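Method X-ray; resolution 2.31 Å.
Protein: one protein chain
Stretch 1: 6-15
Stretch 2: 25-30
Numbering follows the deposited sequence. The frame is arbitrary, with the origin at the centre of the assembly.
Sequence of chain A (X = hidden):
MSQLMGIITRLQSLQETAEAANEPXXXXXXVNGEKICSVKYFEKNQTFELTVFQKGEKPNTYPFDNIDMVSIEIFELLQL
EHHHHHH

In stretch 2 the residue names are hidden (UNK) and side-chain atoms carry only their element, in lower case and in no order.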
# COMPACT_ATOMS: atom_id res chain seq x y z
N GLY A 6 -10.85 5.07 -2.83
CA GLY A 6 -9.60 4.33 -2.77
C GLY A 6 -8.34 5.16 -2.65
O GLY A 6 -7.36 4.71 -2.06
N ILE A 7 -8.36 6.37 -3.21
CA ILE A 7 -7.19 7.26 -3.15
C ILE A 7 -7.05 7.89 -1.77
O ILE A 7 -5.95 8.10 -1.26
CB ILE A 7 -7.31 8.41 -4.17
CG1 ILE A 7 -7.29 7.86 -5.59
CG2 ILE A 7 -6.21 9.44 -3.92
CD1 ILE A 7 -6.09 7.02 -6.03
N ILE A 8 -8.19 8.23 -1.18
CA ILE A 8 -8.21 8.86 0.13
C ILE A 8 -7.77 7.86 1.19
O ILE A 8 -7.01 8.20 2.09
CB ILE A 8 -9.63 9.36 0.45
CG1 ILE A 8 -10.04 10.42 -0.58
CG2 ILE A 8 -9.68 9.90 1.88
CD1 ILE A 8 -11.53 10.78 -0.57
N THR A 9 -8.25 6.63 1.07
CA THR A 9 -7.88 5.60 2.02
C THR A 9 -6.36 5.46 2.02
O THR A 9 -5.71 5.53 3.06
CB THR A 9 -8.51 4.25 1.66
OG1 THR A 9 -9.93 4.39 1.58
CG2 THR A 9 -8.19 3.22 2.74
N ARG A 10 -5.80 5.29 0.83
CA ARG A 10 -4.37 5.13 0.68
C ARG A 10 -3.57 6.29 1.26
O ARG A 10 -2.48 6.10 1.80
CB ARG A 10 -4.03 4.92 -0.80
CG ARG A 10 -4.49 3.58 -1.36
CD ARG A 10 -4.32 3.53 -2.88
NE ARG A 10 -4.55 2.20 -3.43
CZ ARG A 10 -5.73 1.61 -3.52
NH1 ARG A 10 -6.83 2.22 -3.10
NH2 ARG A 10 -5.82 0.39 -4.04
N LEU A 11 -4.11 7.50 1.15
CA LEU A 11 -3.42 8.67 1.67
C LEU A 11 -3.53 8.73 3.18
O LEU A 11 -2.67 9.29 3.85
CB LEU A 11 -3.96 9.95 1.04
CG LEU A 11 -3.72 10.11 -0.47
CD1 LEU A 11 -4.25 11.46 -0.94
CD2 LEU A 11 -2.25 10.00 -0.77
N GLN A 12 -4.60 8.16 3.73
CA GLN A 12 -4.79 8.16 5.17
C GLN A 12 -3.82 7.20 5.81
O GLN A 12 -3.21 7.51 6.84
CB GLN A 12 -6.23 7.78 5.52
CG GLN A 12 -7.25 8.80 5.07
CD GLN A 12 -8.67 8.33 5.33
OE1 GLN A 12 -9.01 7.17 5.06
NE2 GLN A 12 -9.49 9.22 5.85
N SER A 13 -3.67 6.02 5.20
CA SER A 13 -2.74 5.03 5.73
C SER A 13 -1.31 5.49 5.47
O SER A 13 -0.39 5.11 6.19
CB SER A 13 -2.99 3.65 5.10
OG SER A 13 -2.89 3.69 3.69
N LEU A 14 -1.14 6.33 4.45
CA LEU A 14 0.18 6.86 4.11
C LEU A 14 0.67 7.80 5.21
O LEU A 14 1.82 7.73 5.62
CB LEU A 14 0.11 7.59 2.76
CG LEU A 14 1.36 8.03 1.96
CD1 LEU A 14 1.81 9.41 2.35
CD2 LEU A 14 2.48 7.02 2.14
N GLN A 15 -0.21 8.66 5.71
CA GLN A 15 0.19 9.58 6.78
C GLN A 15 0.29 8.81 8.09
O GLN A 15 1.20 9.02 8.89
CB GLN A 15 -0.81 10.73 6.92
CG GLN A 15 -2.26 10.32 6.84
CD GLN A 15 -3.20 11.39 7.35
OE1 GLN A 15 -3.04 12.58 7.03
NE2 GLN A 15 -4.20 10.98 8.13
N UNK A 25 7.17 9.67 4.22
CA UNK A 25 6.86 8.44 3.51
C UNK A 25 6.19 8.82 2.19
O UNK A 25 5.57 9.87 2.09
c UNK A 25 5.93 7.56 4.35
se UNK A 25 7.90 5.63 5.22
c UNK A 25 7.08 4.77 6.75
c UNK A 25 6.27 6.08 4.27
N UNK A 26 6.32 7.96 1.19
CA UNK A 26 5.75 8.25 -0.12
C UNK A 26 5.23 7.02 -0.84
O UNK A 26 5.60 5.90 -0.52
o UNK A 26 8.80 8.74 -3.22
c UNK A 26 8.09 8.10 -1.04
n UNK A 26 10.28 8.99 -1.54
c UNK A 26 6.82 8.92 -0.98
c UNK A 26 9.09 8.64 -2.02
N UNK A 27 4.37 7.24 -1.83
CA UNK A 27 3.84 6.16 -2.66
C UNK A 27 3.49 6.69 -4.05
O UNK A 27 3.38 7.90 -4.27
c UNK A 27 2.63 5.49 -2.00
c UNK A 27 0.32 5.64 -1.09
n UNK A 27 -0.19 4.36 -1.59
c UNK A 27 -0.82 3.45 -0.84
n UNK A 27 -1.01 3.67 0.46
n UNK A 27 -1.27 2.33 -1.38
c UNK A 27 1.34 6.29 -2.01
N UNK A 28 3.33 5.76 -4.99
CA UNK A 28 3.01 6.10 -6.36
C UNK A 28 1.57 5.78 -6.68
O UNK A 28 0.93 4.99 -6.01
c UNK A 28 6.22 4.84 -6.56
o UNK A 28 9.41 6.57 -7.17
c UNK A 28 5.34 5.62 -7.30
c UNK A 28 7.60 5.15 -6.51
c UNK A 28 7.20 7.03 -7.95
c UNK A 28 5.84 6.71 -7.99
c UNK A 28 3.87 5.29 -7.34
c UNK A 28 8.07 6.25 -7.21
N UNK A 29 1.08 6.42 -7.72
CA UNK A 29 -0.26 6.16 -8.21
C UNK A 29 0.01 5.97 -9.68
O UNK A 29 0.51 6.87 -10.35
c UNK A 29 -3.20 7.06 -4.80
c UNK A 29 -1.15 8.25 -4.32
c UNK A 29 -1.62 7.51 -6.58
c UNK A 29 -0.79 8.15 -5.66
c UNK A 29 -1.19 7.35 -7.99
c UNK A 29 -2.82 6.97 -6.14
c UNK A 29 -2.36 7.70 -3.89
N UNK A 30 -0.26 4.78 -10.17
CA UNK A 30 -0.04 4.50 -11.56
C UNK A 30 -1.32 4.07 -12.25
O UNK A 30 -2.27 3.62 -11.62
c UNK A 30 0.89 2.22 -10.85
o UNK A 30 3.20 1.57 -10.76
c UNK A 30 1.05 3.44 -11.72
c UNK A 30 2.03 1.22 -11.04
o UNK A 30 1.75 0.08 -11.48

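Position 25 opens the strand with an unbranched side chain of two carbons, a selenium and a last carbon. Its CB points toward the helix and lies 4.1 Å from CD2 of Leu 14, while the end of the chain leads away. Selenium between two carbons, a selenoether, marks selenomethionine, so the residue is Met 25. Its backbone also serves the packing, with its O 3.8 Å from CD1 of Leu 14.

Position 26 has three side-chain carbons, the third carrying one oxygen and one nitrogen: an amide. It points away from the helix, and the contact here is made by its backbone, whose C lies 4.1 Å from Leu 14 CD2. The residue is Gln 26.

At position 27 three carbons lead to a nitrogen, then to a carbon bearing two more nitrogens, a guanidinium. The chain points toward the helix and touches Arg 10, Ser 13 and Leu 14; the residue is Arg 27. Its CD sits 4.0 Å from CG of Leu 14, so the aliphatic part packs on leucine before the charge is reached. Arg 10 CG then lies over one face of the guanidinium, 3.5 Å from NH2, while Ser 13 OG lies at its edge, 3.7 Å from NH1. NH1 also comes within 3.1 Å of Arg 10 O, the carbonyl that accepts a hydrogen bond from Ser 13 OG.

Position 28 shows one carbon and a six-carbon ring bearing an oxygen, touching nothing on the helix. It is Tyr 28.

Position 29 has one carbon and a bare six-carbon ring, pointing toward the helix and meeting Ile 7, Arg 10 and Leu 11. It is Phe 29. CD1 of Ile 7 reaches to 3.1 Å from CE2, and CD2 of Leu 11 meets the ring edge, 3.9 Å from CZ.

Position 30 has three carbons, the third carrying two oxygens, a carboxylate out of reach of the helix. It is Glu 30.

The rule is alternation: 25, 27 and 29 point toward a helix running nearly antiparallel, at 156°, with the axes 8.9 Å apart at closest approach. Leu 14 covers the start of the strand and Ile 7 and Leu 11 receive the phenyl ring, with the guanidinium groups of Arg 10 and Arg 27 flanking these apolar groups on one side. Their like charges come close, Arg 10 NE to Arg 27 NH2 being 3.9 Å, but Arg 10 NH1 is hydrogen-bonded to Gly 6 O, and Arg 10 NE and Arg 27 NH2 find hydrogen bonds elsewhere in the structure.

Stretch 2 (25-30) MQRYFE
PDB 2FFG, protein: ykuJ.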